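PDB 1DMH: catechol 1,2-dioxygenase from Acinetobacter sp., which catalyses the intradiol cleavage of catechol by dioxygen to cis,cis-muconate, using one ferric iron per subunit of a homodimer. Local coordinates for residues 156-159 with 163-166. Residues are numbered along the deposited sequence; the frame is centred on the assembly and turned at random.
With FE (Fe (III) ion), chain C; MCT (4-methylcatechol), chain D.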
loop_
_atom_site.group_PDB
_atom_site.type_symbol
_atom_site.label_atom_id
_atom_site.label_comp_id
_atom_site.label_asym_id
_atom_site.label_seq_id
_atom_site.Cartn_x
_atom_site.Cartn_y
_atom_site.Cartn_z
ATOM N N TRP A 156 18.435 19.540 -8.811
ATOM C CA TRP A 156 17.562 19.844 -7.688
ATOM C C TRP A 156 18.220 19.241 -6.473
ATOM O O TRP A 156 18.890 18.218 -6.584
ATOM C CB TRP A 156 16.113 19.332 -7.928
ATOM C CG TRP A 156 15.820 17.830 -7.971
ATOM C CD1 TRP A 156 15.255 17.073 -6.977
ATOM C CD2 TRP A 156 16.029 16.942 -9.078
ATOM N NE1 TRP A 156 15.098 15.770 -7.399
ATOM C CE2 TRP A 156 15.565 15.662 -8.684
ATOM C CE3 TRP A 156 16.565 17.103 -10.370
ATOM C CZ2 TRP A 156 15.621 14.550 -9.529
ATOM C CZ3 TRP A 156 16.626 15.996 -11.214
ATOM C CH2 TRP A 156 16.153 14.734 -10.786
ATOM N N HIS A 157 18.080 19.894 -5.325
ATOM C CA HIS A 157 18.700 19.397 -4.096
ATOM C C HIS A 157 18.058 20.007 -2.856
ATOM O O HIS A 157 17.227 20.906 -2.961
ATOM C CB HIS A 157 20.208 19.677 -4.125
ATOM C CG HIS A 157 20.567 21.137 -4.055
ATOM N ND1 HIS A 157 20.640 21.837 -2.865
ATOM C CD2 HIS A 157 20.892 22.023 -5.031
ATOM C CE1 HIS A 157 20.995 23.089 -3.113
ATOM N NE2 HIS A 157 21.154 23.228 -4.420
ATOM N N ALA A 158 18.447 19.510 -1.687
ATOM C CA ALA A 158 17.894 19.966 -0.413
ATOM C C ALA A 158 18.667 21.136 0.209
ATOM O O ALA A 158 19.760 21.475 -0.251
ATOM C CB ALA A 158 17.855 18.783 0.574
ATOM N N ASN A 159 18.087 21.753 1.241
ATOM C CA ASN A 159 18.765 22.848 1.920
ATOM C C ASN A 159 19.544 22.241 3.077
ATOM O O ASN A 159 19.681 21.018 3.135
ATOM C CB ASN A 159 17.784 23.928 2.422
ATOM C CG ASN A 159 16.738 23.398 3.398
ATOM O OD1 ASN A 159 16.908 22.340 4.017
ATOM N ND2 ASN A 159 15.661 24.166 3.566
ATOM N N PHE A 163 15.569 19.552 3.556
ATOM C CA PHE A 163 14.261 19.710 2.922
ATOM C C PHE A 163 14.346 20.289 1.512
ATOM O O PHE A 163 15.197 21.134 1.219
ATOM C CB PHE A 163 13.368 20.615 3.773
ATOM C CG PHE A 163 13.102 20.073 5.124
ATOM C CD1 PHE A 163 13.014 18.697 5.324
ATOM C CD2 PHE A 163 12.962 20.921 6.204
ATOM C CE1 PHE A 163 12.795 18.163 6.596
ATOM C CE2 PHE A 163 12.745 20.409 7.477
ATOM C CZ PHE A 163 12.662 19.015 7.673
ATOM N N TYR A 164 13.434 19.819 0.662
ATOM C CA TYR A 164 13.324 20.250 -0.726
ATOM C C TYR A 164 12.127 21.167 -0.875
ATOM O O TYR A 164 11.140 21.031 -0.138
ATOM C CB TYR A 164 13.073 19.061 -1.663
ATOM C CG TYR A 164 14.227 18.101 -1.872
ATOM C CD1 TYR A 164 14.593 17.156 -0.895
ATOM C CD2 TYR A 164 14.934 18.113 -3.072
ATOM C CE1 TYR A 164 15.641 16.254 -1.130
ATOM C CE2 TYR A 164 15.960 17.235 -3.315
ATOM C CZ TYR A 164 16.311 16.316 -2.349
ATOM O OH TYR A 164 17.358 15.491 -2.618
ATOM N N SER A 165 12.196 22.085 -1.839
ATOM C CA SER A 165 11.067 22.956 -2.096
ATOM C C SER A 165 9.940 22.045 -2.602
ATOM O O SER A 165 10.205 21.006 -3.227
ATOM C CB SER A 165 11.426 24.045 -3.133
ATOM O OG SER A 165 11.843 23.530 -4.375
ATOM N N HIS A 166 8.697 22.430 -2.299
ATOM C CA HIS A 166 7.498 21.690 -2.677
ATOM C C HIS A 166 7.263 20.454 -1.799
ATOM O O HIS A 166 6.224 19.812 -1.897
ATOM C CB HIS A 166 7.550 21.331 -4.162
ATOM C CG HIS A 166 7.646 22.529 -5.054
ATOM N ND1 HIS A 166 6.591 23.393 -5.256
ATOM C CD2 HIS A 166 8.705 23.078 -5.697
ATOM C CE1 HIS A 166 6.996 24.421 -5.984
ATOM N NE2 HIS A 166 8.273 24.255 -6.265
HETATM FE FE FE C . 17.483 13.607 -2.970
HETATM C C1 MCT D . 14.946 9.501 -1.440
HETATM C C2 MCT D . 15.650 9.974 -2.561
HETATM C C3 MCT D . 16.137 11.298 -2.533
HETATM O O3 MCT D . 16.828 11.774 -3.617
HETATM C C4 MCT D . 15.938 12.128 -1.442
HETATM O O4 MCT D . 16.439 13.406 -1.467
HETATM C C5 MCT D . 15.255 11.688 -0.339
HETATM C C6 MCT D . 14.733 10.297 -0.343
HETATM C C MCT D . 14.402 8.060 -1.448
HETATM O O HOH W 1 14.584 21.834 -3.503
HETATM O O HOH W 2 19.581 16.877 -1.737
HETATM O O HOH W 3 15.226 12.369 -3.076
#
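In the non-haem ferric site of this intradiol dioxygenase, the iron ligand Tyr164 lies against residues 156-159, where the chain leaves strand 152-157 and turns back on itself within a few residues. Two hydrogen bonds join Asn159 to Phe163 and close the loop: Asn159 N donates to Phe163 O, and Phe163 N donates to Asn159 OD1 over 3.1 Å, approaching from above the carbonyl plane of the amide. Asn159 CG sits between its own backbone N and carbonyl carbon (chi1 59°), which turns the amide to the returning chain; OD1 also accepts from Lys161 N, so one oxygen grips the loop at two points. Further along, a water stands between the two segments, donating to His157 O and accepting from Ser165 N.

Beside this backbone frame the Tyr164 ring lies across Ala158. Ala158 CB makes a CH-pi contact over the ring face, 4.0 Å from the centroid, and Ala158 N lies above the same ring, offset toward its rim. Tyr164 CE2 lies 3.5 Å from His157 C. It also touches Trp156 CD1, the indole and phenol meeting rim to rim with their planes at 54°. Trp156 also stacks on the ring of His226, itself an iron ligand, so strand 152-157 packs against two of the metal-binding side chains.

Tyr164 CG is anti to its carbonyl carbon (chi1 -71°), and the ring reaches back past the backbone of residues 157-158 to the metal. A second water accepts from Ala158 N and probably donates to Tyr164 OH, linking the backbone to the ligand atom. His224 and His226 also bind the iron, and 4-methylcatechol chelates it through O3 and O4; Tyr164 OH coordinates the metal at 1.9 Å and lies 2.6 Å from MCT O4.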